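Local coordinates for protein adenosylmethionine-8-amino-7-oxononanoate aminotransferase (Methanocaldococcus jannaschii, PDB 6ZHK) that probably transfers the amino group of S-adenosylmethionine to 7-keto-8-aminopelargonic acid, a step of biotin synthesis, as a pyridoxal-phosphate-dependent homodimeric aminotransferase, at residues A[111-116]-A[314-319]; A[134-139]-A[320-325]; A[250-255]-A[286-291]. All blocks are in the same frame, centred on the assembly; numbering follows the deposited sequence.

Three contacts illustrate how a class-III aminotransferase ties distant parts of its chain around one central sheet. Contacts 1 and 2 share helix 317-321: its beginning meets strand 115-119 in contact 1, and the type I turn 321-324 meets helix 122-140 in contact 2. Their centres lie about 13 Å apart, they touch, and both reach the second subunit. Contact 3 pairs two helices that flank the sheet elsewhere, about 16 Å from contact 1 and about 24 Å from contact 2, centre to centre. Asp-268, predicted to bind pyridoxal phosphate, is about 11 Å from Leu-314 and about 9 Å from Ile-251, side chain to side chain. Contact 1 also supplies a magnesium ligand.

Contact 1. Residues A[111-116]-A[314-319]; sequences KHLTKV and LTTDEI. With MG (magnesium ion), chain C.
Asp-317 receives two donors on one oxygen, an economical way to join the start of helix 317-321 to segment 111-116. Thr-114 OG1 donates to Asp-317 OD1 over 2.7 Å from above the carboxylate plane, 69° out of it. In one of two conformers modelled for its side chain, Lys-115 brings NZ to within 2.9 Å of Asp-317 OD1 from the opposite face, on the syn side, forming a salt bridge. Both side chains cross the aspartate at about a right angle. The threonine hydroxyl gets there by standing between its backbone N and carbonyl carbon (chi1 48°).

Behind this polar cluster lies a classic beta bulge. The backbone N atoms of Thr-114 and Lys-115 both donate to Thr-315 O, at 3.0 and 3.1 Å respectively, while Thr-315 N returns a bond to Lys-115 O. The next pair, Val-116 and Leu-314, is non-hydrogen-bonded, and its side chains lie side by side with Val-116 CG2 3.8 Å from Leu-314 CG; helix 96-108 packs against this valine. Thr-316 then caps the helix, its OG1 accepting from Ile-319 N at 3.2 Å, and sets its methyl CG2 at the edge of the His-112 ring. A water joins His-112 O to Asp-317 N.

Further out, Leu-113 O binds the magnesium ion at 2.2 Å, together with Val-106 O, Thr-109 OG1, Pro-110 O and a water. Lys-115 NZ has another partner in Glu-19 O of the second subunit.

In the first turn of its helix, Asp-317 is likely to be ionised, its charge probably eased by the threonine hydroxyl, the start of the short helix and, in this conformer, the ammonium group; the bulge, setting two successive residues opposite Thr-315, probably helps both side chains to reach one oxygen.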
loop_
_atom_site.group_PDB
_atom_site.type_symbol
_atom_site.label_atom_id
_atom_site.label_comp_id
_atom_site.label_asym_id
_atom_site.label_seq_id
_atom_site.Cartn_x
_atom_site.Cartn_y
_atom_site.Cartn_z
ATOM N N LYS A 111 14.544 22.434 2.580
ATOM C CA LYS A 111 13.904 23.229 3.600
ATOM C C LYS A 111 12.483 23.616 3.238
ATOM O O LYS A 111 11.755 23.952 4.149
ATOM C CB LYS A 111 14.730 24.466 3.982
ATOM C CG LYS A 111 15.668 24.189 5.163
ATOM C CD LYS A 111 16.806 23.223 4.829
ATOM C CE LYS A 111 16.784 21.921 5.619
ATOM N NZ LYS A 111 17.388 20.763 4.898
ATOM N N HIS A 112 12.112 23.603 1.948
ATOM C CA HIS A 112 10.750 23.995 1.606
ATOM C C HIS A 112 9.799 22.814 1.830
ATOM O O HIS A 112 8.600 23.008 1.708
ATOM C CB HIS A 112 10.608 24.485 0.161
ATOM C CG HIS A 112 11.014 23.457 -0.842
ATOM N ND1 HIS A 112 12.334 23.132 -1.051
ATOM C CD2 HIS A 112 10.291 22.677 -1.676
ATOM C CE1 HIS A 112 12.416 22.171 -1.954
ATOM N NE2 HIS A 112 11.178 21.870 -2.357
ATOM N N LEU A 113 10.354 21.637 2.136
ATOM C CA LEU A 113 9.468 20.481 2.362
ATOM C C LEU A 113 9.358 20.263 3.867
ATOM O O LEU A 113 10.326 19.862 4.555
ATOM C CB LEU A 113 10.010 19.232 1.654
ATOM C CG LEU A 113 10.183 19.332 0.129
ATOM C CD1 LEU A 113 11.010 18.183 -0.457
ATOM C CD2 LEU A 113 8.823 19.357 -0.578
ATOM N N THR A 114 8.134 20.535 4.355
ATOM C CA THR A 114 7.871 20.810 5.754
ATOM C C THR A 114 6.739 19.946 6.299
ATOM O O THR A 114 6.396 20.065 7.484
ATOM C CB THR A 114 7.474 22.283 5.922
ATOM O OG1 THR A 114 6.488 22.569 4.937
ATOM C CG2 THR A 114 8.646 23.221 5.701
ATOM N N LYS A 115 6.102 19.139 5.455
ATOM C CA LYS A 115 4.952 18.371 5.968
ATOM C C LYS A 115 5.084 16.933 5.476
ATOM O O LYS A 115 5.637 16.723 4.394
ATOM C CB LYS A 115 3.643 18.946 5.433
ATOM C CG LYS A 115 3.310 20.350 6.003
ATOM C CD LYS A 115 3.016 20.277 7.487
ATOM C CE LYS A 115 2.590 21.606 8.095
ATOM N NZ LYS A 115 3.776 22.406 8.479
ATOM N N VAL A 116 4.580 15.974 6.262
ATOM C CA VAL A 116 4.816 14.553 5.999
ATOM C C VAL A 116 3.460 13.847 6.054
ATOM O O VAL A 116 2.772 13.982 7.068
ATOM C CB VAL A 116 5.759 13.920 7.075
ATOM C CG1 VAL A 116 5.763 12.395 6.962
ATOM C CG2 VAL A 116 7.162 14.450 6.904
ATOM N N LEU A 314 6.054 14.093 1.018
ATOM C CA LEU A 314 6.339 15.340 1.693
ATOM C C LEU A 314 5.913 16.515 0.789
ATOM O O LEU A 314 6.131 16.473 -0.419
ATOM C CB LEU A 314 7.867 15.395 1.920
ATOM C CG LEU A 314 8.296 14.817 3.253
ATOM C CD1 LEU A 314 8.110 13.291 3.323
ATOM C CD2 LEU A 314 9.660 15.336 3.703
ATOM N N THR A 315 5.371 17.589 1.389
ATOM C CA THR A 315 4.896 18.744 0.627
ATOM C C THR A 315 5.334 20.051 1.325
ATOM O O THR A 315 5.856 20.040 2.462
ATOM C CB THR A 315 3.360 18.772 0.472
ATOM O OG1 THR A 315 2.816 19.201 1.718
ATOM C CG2 THR A 315 2.739 17.412 0.240
ATOM N N THR A 316 5.122 21.142 0.595
ATOM C CA THR A 316 5.314 22.518 1.016
ATOM C C THR A 316 4.143 22.909 1.898
ATOM O O THR A 316 3.116 22.234 1.876
ATOM C CB THR A 316 5.374 23.449 -0.194
ATOM O OG1 THR A 316 4.101 23.315 -0.849
ATOM C CG2 THR A 316 6.527 23.088 -1.107
ATOM N N ASP A 317 4.328 23.952 2.714
ATOM C CA ASP A 317 3.187 24.438 3.475
ATOM C C ASP A 317 2.125 25.016 2.532
ATOM O O ASP A 317 0.933 25.038 2.888
ATOM C CB ASP A 317 3.593 25.529 4.475
ATOM C CG ASP A 317 4.283 24.976 5.720
ATOM O OD1 ASP A 317 4.266 23.749 5.944
ATOM O OD2 ASP A 317 4.796 25.816 6.465
ATOM N N GLU A 318 2.577 25.513 1.369
ATOM C CA GLU A 318 1.644 26.125 0.425
ATOM C C GLU A 318 0.570 25.095 0.039
ATOM O O GLU A 318 -0.621 25.367 0.053
ATOM C CB GLU A 318 2.394 26.685 -0.789
ATOM C CG GLU A 318 1.506 27.048 -1.990
ATOM C CD GLU A 318 0.414 28.126 -1.913
ATOM O OE1 GLU A 318 0.491 28.983 -0.973
ATOM O OE2 GLU A 318 -0.552 28.121 -2.794
ATOM N N ILE A 319 1.013 23.882 -0.227
ATOM C CA ILE A 319 0.059 22.859 -0.632
ATOM C C ILE A 319 -0.837 22.488 0.547
ATOM O O ILE A 319 -2.056 22.451 0.407
ATOM C CB ILE A 319 0.788 21.656 -1.239
ATOM C CG1 ILE A 319 1.393 22.026 -2.605
ATOM C CG2 ILE A 319 -0.128 20.399 -1.285
ATOM C CD1 ILE A 319 0.435 22.528 -3.648
HETATM MG MG MG C . 12.503 19.556 4.697
HETATM O O HOH W 1 12.564 21.258 5.966
HETATM O O HOH W 2 6.895 25.196 2.740
#

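Contact 2. Residues A[134-139]-A[320-325]; sequences YQYYVL and YNQFLG
Tyr-136 and Gln-322 bring the two backbones nearest, their CA atoms 6.1 Å apart, where helix 122-140 passes a type I beta turn from Asn-321 to Leu-324. It is this turn, in the large domain of a fold type I aminotransferase, that packs against the regular helix. Gln-322 and Phe-323, the two central residues of the turn, do the touching.

Leu-139 lays its methyl CD1 over one face of the Phe-323 ring, a CH-pi contact: Leu-139 CD1 stands 3.9 Å from the ring centroid, 19° off the ring normal and shifted toward the rim. In the phenylalanine, CG anti to the carbonyl carbon (chi1 -63°) starts the side chain on a course from which the ring comes nearer to the helix. Its edge is met by Gln-135, whose OE1 lies in the ring plane 3.6 Å from Phe-323 CE2, the amide and ring planes 73° apart. Trp-22 of the second subunit meets the same ring edge-to-face, which draws the dimer interface into this packing. An alanine in place of Phe-323 lacks the ring, and would probably open a gap beside Leu-139 CD1 and leave Gln-135 and Trp-22 of the second subunit without their packing partner.

Gln-322 uses its aliphatic part for Tyr-136, its CG lying 3.3 Å from Tyr-136 CD1, a tight approach oblique to the tyrosine ring. Its chain bends at chi2, carrying the amide toward the helix backbone. There Gln-322 OE1 comes to 3.5 Å from Leu-139 O, a meeting of two acceptors that gives no bond. On the turn's own backbone, the carbonyl oxygen Gln-322 O rests 3.4 Å from the methyl Leu-139 CD1.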
loop_
_atom_site.group_PDB
_atom_site.type_symbol
_atom_site.label_atom_id
_atom_site.label_comp_id
_atom_site.label_asym_id
_atom_site.label_seq_id
_atom_site.Cartn_x
_atom_site.Cartn_y
_atom_site.Cartn_z
ATOM N N TYR A 134 -4.096 17.479 -7.370
ATOM C CA TYR A 134 -5.375 17.666 -8.041
ATOM C C TYR A 134 -6.267 18.534 -7.154
ATOM O O TYR A 134 -6.897 19.525 -7.624
ATOM C CB TYR A 134 -6.049 16.323 -8.360
ATOM C CG TYR A 134 -7.393 16.557 -9.050
ATOM C CD1 TYR A 134 -7.434 16.849 -10.413
ATOM C CD2 TYR A 134 -8.595 16.573 -8.334
ATOM C CE1 TYR A 134 -8.647 17.115 -11.059
ATOM C CE2 TYR A 134 -9.787 16.878 -8.958
ATOM C CZ TYR A 134 -9.815 17.127 -10.315
ATOM O OH TYR A 134 -11.005 17.432 -10.940
ATOM N N GLN A 135 -6.374 18.120 -5.887
ATOM C CA GLN A 135 -7.325 18.793 -5.006
ATOM C C GLN A 135 -6.819 20.163 -4.585
ATOM O O GLN A 135 -7.626 21.084 -4.409
ATOM C CB GLN A 135 -7.763 17.900 -3.848
ATOM C CG GLN A 135 -8.801 18.610 -2.975
ATOM C CD GLN A 135 -9.424 17.636 -2.024
ATOM O OE1 GLN A 135 -8.871 16.569 -1.743
ATOM N NE2 GLN A 135 -10.499 18.087 -1.392
ATOM N N TYR A 136 -5.492 20.337 -4.536
ATOM C CA TYR A 136 -4.957 21.673 -4.290
ATOM C C TYR A 136 -5.605 22.684 -5.249
ATOM O O TYR A 136 -6.066 23.762 -4.834
ATOM C CB TYR A 136 -3.452 21.680 -4.502
ATOM C CG TYR A 136 -2.785 23.038 -4.552
ATOM C CD1 TYR A 136 -2.510 23.773 -3.388
ATOM C CD2 TYR A 136 -2.427 23.587 -5.769
ATOM C CE1 TYR A 136 -1.822 25.004 -3.447
ATOM C CE2 TYR A 136 -1.762 24.819 -5.834
ATOM C CZ TYR A 136 -1.510 25.538 -4.682
ATOM O OH TYR A 136 -0.809 26.728 -4.769
ATOM N N TYR A 137 -5.581 22.383 -6.550
ATOM C CA TYR A 137 -6.039 23.369 -7.520
ATOM C C TYR A 137 -7.552 23.529 -7.444
ATOM O O TYR A 137 -8.055 24.631 -7.608
ATOM C CB TYR A 137 -5.630 23.008 -8.952
ATOM C CG TYR A 137 -4.148 23.190 -9.199
ATOM C CD1 TYR A 137 -3.592 24.465 -9.247
ATOM C CD2 TYR A 137 -3.295 22.089 -9.342
ATOM C CE1 TYR A 137 -2.233 24.660 -9.492
ATOM C CE2 TYR A 137 -1.943 22.285 -9.593
ATOM C CZ TYR A 137 -1.408 23.555 -9.667
ATOM O OH TYR A 137 -0.062 23.699 -9.891
ATOM N N VAL A 138 -8.289 22.444 -7.158
ATOM C CA VAL A 138 -9.712 22.643 -6.989
ATOM C C VAL A 138 -9.965 23.628 -5.844
ATOM O O VAL A 138 -10.842 24.516 -5.931
ATOM C CB VAL A 138 -10.372 21.297 -6.658
ATOM C CG1 VAL A 138 -11.782 21.509 -6.156
ATOM C CG2 VAL A 138 -10.319 20.351 -7.851
ATOM N N LEU A 139 -9.260 23.453 -4.729
ATOM C CA LEU A 139 -9.519 24.245 -3.545
ATOM C C LEU A 139 -9.070 25.679 -3.793
ATOM O O LEU A 139 -9.662 26.592 -3.265
ATOM C CB LEU A 139 -8.744 23.665 -2.340
ATOM C CG LEU A 139 -9.368 22.389 -1.752
ATOM C CD1 LEU A 139 -8.435 21.768 -0.729
ATOM C CD2 LEU A 139 -10.713 22.704 -1.108
ATOM N N TYR A 320 -0.218 22.206 1.698
ATOM C CA TYR A 320 -0.910 21.780 2.891
ATOM C C TYR A 320 -1.987 22.817 3.276
ATOM O O TYR A 320 -3.093 22.491 3.712
ATOM C CB TYR A 320 0.159 21.613 3.985
ATOM C CG TYR A 320 -0.298 21.439 5.418
ATOM C CD1 TYR A 320 -0.653 22.533 6.212
ATOM C CD2 TYR A 320 -0.295 20.171 6.019
ATOM C CE1 TYR A 320 -1.036 22.367 7.548
ATOM C CE2 TYR A 320 -0.630 19.996 7.358
ATOM C CZ TYR A 320 -0.997 21.101 8.120
ATOM O OH TYR A 320 -1.269 20.937 9.434
ATOM N N ASN A 321 -1.637 24.094 3.154
ATOM C CA ASN A 321 -2.525 25.112 3.707
ATOM C C ASN A 321 -3.859 25.217 2.979
ATOM O O ASN A 321 -4.814 25.692 3.589
ATOM C CB ASN A 321 -1.887 26.504 3.640
ATOM C CG ASN A 321 -0.796 26.699 4.671
ATOM O OD1 ASN A 321 -0.726 25.971 5.647
ATOM N ND2 ASN A 321 0.131 27.628 4.436
ATOM N N GLN A 322 -3.928 24.839 1.689
ATOM C CA GLN A 322 -5.165 24.880 0.939
ATOM C C GLN A 322 -6.198 23.964 1.575
ATOM O O GLN A 322 -7.380 24.193 1.379
ATOM C CB GLN A 322 -5.027 24.417 -0.526
ATOM C CG GLN A 322 -4.656 25.502 -1.519
ATOM C CD GLN A 322 -5.490 26.773 -1.531
ATOM O OE1 GLN A 322 -6.712 26.761 -1.406
ATOM N NE2 GLN A 322 -4.814 27.895 -1.626
ATOM N N PHE A 323 -5.775 22.941 2.351
ATOM C CA PHE A 323 -6.732 21.964 2.875
ATOM C C PHE A 323 -7.189 22.306 4.299
ATOM O O PHE A 323 -7.925 21.533 4.942
ATOM C CB PHE A 323 -6.112 20.563 2.898
ATOM C CG PHE A 323 -5.747 20.047 1.532
ATOM C CD1 PHE A 323 -4.621 20.507 0.870
ATOM C CD2 PHE A 323 -6.542 19.082 0.922
ATOM C CE1 PHE A 323 -4.304 19.982 -0.385
ATOM C CE2 PHE A 323 -6.248 18.580 -0.354
ATOM C CZ PHE A 323 -5.125 19.033 -1.027
ATOM N N LEU A 324 -6.802 23.492 4.769
ATOM C CA LEU A 324 -7.229 23.990 6.083
ATOM C C LEU A 324 -8.579 24.687 5.957
ATOM O O LEU A 324 -8.783 25.490 5.026
ATOM C CB LEU A 324 -6.171 25.002 6.570
ATOM C CG LEU A 324 -4.812 24.395 6.852
ATOM C CD1 LEU A 324 -3.771 25.477 7.234
ATOM C CD2 LEU A 324 -4.903 23.345 7.945
ATOM N N GLY A 325 -9.409 24.491 6.985
ATOM C CA GLY A 325 -10.708 25.143 7.092
ATOM C C GLY A 325 -11.529 24.560 8.243
ATOM O O GLY A 325 -11.032 23.754 9.015
#

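Contact 3. Residues A[250-255]-A[286-291]; sequences YIEGVA and EELKKL
Glu-287 reaches across to Glu-252 between two helices that run almost parallel, their axes 9.7 Å apart at closest and 12° from one another. This is the pairing expected of successive beta-alpha-beta crossovers: helix 250-261 links strands 228-234 and 265-268, helix 286-291 lies between 265-268 and 296-299, and both helices flank the central sheet.

Taken in chain order, the second helix offers Glu-287 first. Its CG is anti to the backbone N (chi1 -175°), and the extended chain beyond lays the carboxylate against the aliphatic part of its opposite number, with Glu-287 OE2 3.5 Å from Glu-252 CB. The two side chains cross at about a right angle. Glu-252 bends at chi2, and its OE2 also accepts from Asn-285 ND2 just ahead of the helix; the same asparagine binds Leu-288 N through its OD1.

Leu-288 comes next and carries the apolar part of the contact by splitting its methyls between two partners. CD2 packs on Ala-255, 3.5 Å from Ala-255 CB, and CD1 lies 4.0 Å from Ile-251 CG2. Ile-251 also touches Phe-265 and Leu-267 of the sheet, extending this apolar layer inward. One turn later, Leu-291 brings CD1 to within 3.9 Å of Glu-252 O, beside the methyl of Ala-255.

The contact thus joins an apolar part, of leucines, isoleucine and alanine, to a part where two acids lie near each other. Glu-252 OE2 and Glu-287 OE1 stay 4.8 Å apart, and one water donates to both, at 2.7 Å to Glu-252 OE2 and 3.1 Å to Glu-287 OE1. Such a bridge would probably ease the repulsion of like charges, with Asn-285 probably helping to stabilise the negative charge on Glu-252.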
loop_
_atom_site.group_PDB
_atom_site.type_symbol
_atom_site.label_atom_id
_atom_site.label_comp_id
_atom_site.label_asym_id
_atom_site.label_seq_id
_atom_site.Cartn_x
_atom_site.Cartn_y
_atom_site.Cartn_z
ATOM N N TYR A 250 18.398 18.377 -16.515
ATOM C CA TYR A 250 17.063 18.131 -17.034
ATOM C C TYR A 250 16.008 18.463 -15.973
ATOM O O TYR A 250 15.083 19.239 -16.237
ATOM C CB TYR A 250 16.922 16.733 -17.637
ATOM C CG TYR A 250 15.546 16.484 -18.209
ATOM C CD1 TYR A 250 14.524 15.968 -17.406
ATOM C CD2 TYR A 250 15.295 16.638 -19.561
ATOM C CE1 TYR A 250 13.278 15.672 -17.929
ATOM C CE2 TYR A 250 14.050 16.339 -20.107
ATOM C CZ TYR A 250 13.044 15.843 -19.286
ATOM O OH TYR A 250 11.804 15.565 -19.784
ATOM N N ILE A 251 16.155 17.843 -14.788
ATOM C CA ILE A 251 15.225 18.038 -13.688
ATOM C C ILE A 251 15.188 19.516 -13.287
ATOM O O ILE A 251 14.117 20.086 -13.047
ATOM C CB ILE A 251 15.572 17.149 -12.467
ATOM C CG1 ILE A 251 15.712 15.663 -12.825
ATOM C CG2 ILE A 251 14.578 17.419 -11.336
ATOM C CD1 ILE A 251 14.452 14.884 -12.663
ATOM N N GLU A 252 16.369 20.164 -13.238
ATOM C CA GLU A 252 16.412 21.579 -12.895
ATOM C C GLU A 252 15.617 22.416 -13.898
ATOM O O GLU A 252 14.932 23.307 -13.478
ATOM C CB GLU A 252 17.859 22.110 -12.814
ATOM C CG GLU A 252 18.677 21.419 -11.728
ATOM C CD GLU A 252 19.495 20.182 -12.108
ATOM O OE1 GLU A 252 19.083 19.366 -12.976
ATOM O OE2 GLU A 252 20.547 20.008 -11.508
ATOM N N GLY A 253 15.749 22.179 -15.201
ATOM C CA GLY A 253 15.018 22.982 -16.176
ATOM C C GLY A 253 13.515 22.703 -16.101
ATOM O O GLY A 253 12.685 23.609 -16.251
ATOM N N VAL A 254 13.140 21.445 -15.836
ATOM C CA VAL A 254 11.709 21.160 -15.691
ATOM C C VAL A 254 11.160 21.872 -14.451
ATOM O O VAL A 254 10.130 22.527 -14.487
ATOM C CB VAL A 254 11.451 19.642 -15.635
ATOM C CG1 VAL A 254 10.022 19.355 -15.187
ATOM C CG2 VAL A 254 11.780 18.939 -16.943
ATOM N N ALA A 255 11.849 21.746 -13.332
ATOM C CA ALA A 255 11.414 22.434 -12.129
ATOM C C ALA A 255 11.262 23.930 -12.376
ATOM O O ALA A 255 10.338 24.563 -11.872
ATOM C CB ALA A 255 12.388 22.136 -11.007
ATOM N N GLU A 286 21.511 22.213 -5.225
ATOM C CA GLU A 286 21.400 23.623 -4.844
ATOM C C GLU A 286 20.410 24.358 -5.733
ATOM O O GLU A 286 19.696 25.236 -5.267
ATOM C CB GLU A 286 22.731 24.399 -4.892
ATOM C CG GLU A 286 23.573 24.289 -3.621
ATOM C CD GLU A 286 22.867 24.152 -2.272
ATOM O OE1 GLU A 286 22.016 25.043 -1.884
ATOM O OE2 GLU A 286 23.170 23.144 -1.590
ATOM N N GLU A 287 20.381 24.015 -7.022
ATOM C CA GLU A 287 19.491 24.714 -7.923
ATOM C C GLU A 287 18.032 24.415 -7.565
ATOM O O GLU A 287 17.222 25.334 -7.442
ATOM C CB GLU A 287 19.766 24.250 -9.346
ATOM C CG GLU A 287 18.960 25.012 -10.376
ATOM C CD GLU A 287 19.618 25.121 -11.743
ATOM O OE1 GLU A 287 20.813 24.797 -11.851
ATOM O OE2 GLU A 287 18.911 25.497 -12.705
ATOM N N LEU A 288 17.720 23.139 -7.345
ATOM C CA LEU A 288 16.350 22.781 -6.965
ATOM C C LEU A 288 15.974 23.408 -5.631
ATOM O O LEU A 288 14.846 23.879 -5.413
ATOM C CB LEU A 288 16.298 21.253 -6.875
ATOM C CG LEU A 288 16.289 20.542 -8.228
ATOM C CD1 LEU A 288 16.152 19.032 -8.006
ATOM C CD2 LEU A 288 15.104 21.036 -9.072
ATOM N N LYS A 289 16.922 23.396 -4.680
ATOM C CA LYS A 289 16.648 24.058 -3.408
ATOM C C LYS A 289 16.300 25.541 -3.584
ATOM O O LYS A 289 15.392 26.074 -2.934
ATOM C CB LYS A 289 17.830 23.957 -2.437
ATOM C CG LYS A 289 18.066 22.582 -1.842
ATOM C CD LYS A 289 19.181 22.729 -0.793
ATOM C CE LYS A 289 19.681 21.385 -0.323
ATOM N NZ LYS A 289 20.449 21.548 0.937
ATOM N N LYS A 290 17.018 26.220 -4.472
ATOM C CA LYS A 290 16.789 27.646 -4.683
ATOM C C LYS A 290 15.407 27.902 -5.315
ATOM O O LYS A 290 14.744 28.876 -4.970
ATOM C CB LYS A 290 17.967 28.246 -5.472
ATOM C CG LYS A 290 18.240 29.722 -5.182
ATOM C CD LYS A 290 17.065 30.708 -5.351
ATOM C CE LYS A 290 16.957 31.811 -4.300
ATOM N NZ LYS A 290 18.152 31.932 -3.422
ATOM N N LEU A 291 14.933 26.983 -6.174
ATOM C CA LEU A 291 13.657 27.027 -6.865
ATOM C C LEU A 291 12.525 26.567 -5.954
ATOM O O LEU A 291 11.370 26.819 -6.270
ATOM C CB LEU A 291 13.688 26.111 -8.099
ATOM C CG LEU A 291 14.580 26.589 -9.257
ATOM C CD1 LEU A 291 14.752 25.489 -10.297
ATOM C CD2 LEU A 291 13.983 27.825 -9.906
HETATM O O HOH W 3 22.040 22.147 -10.862
#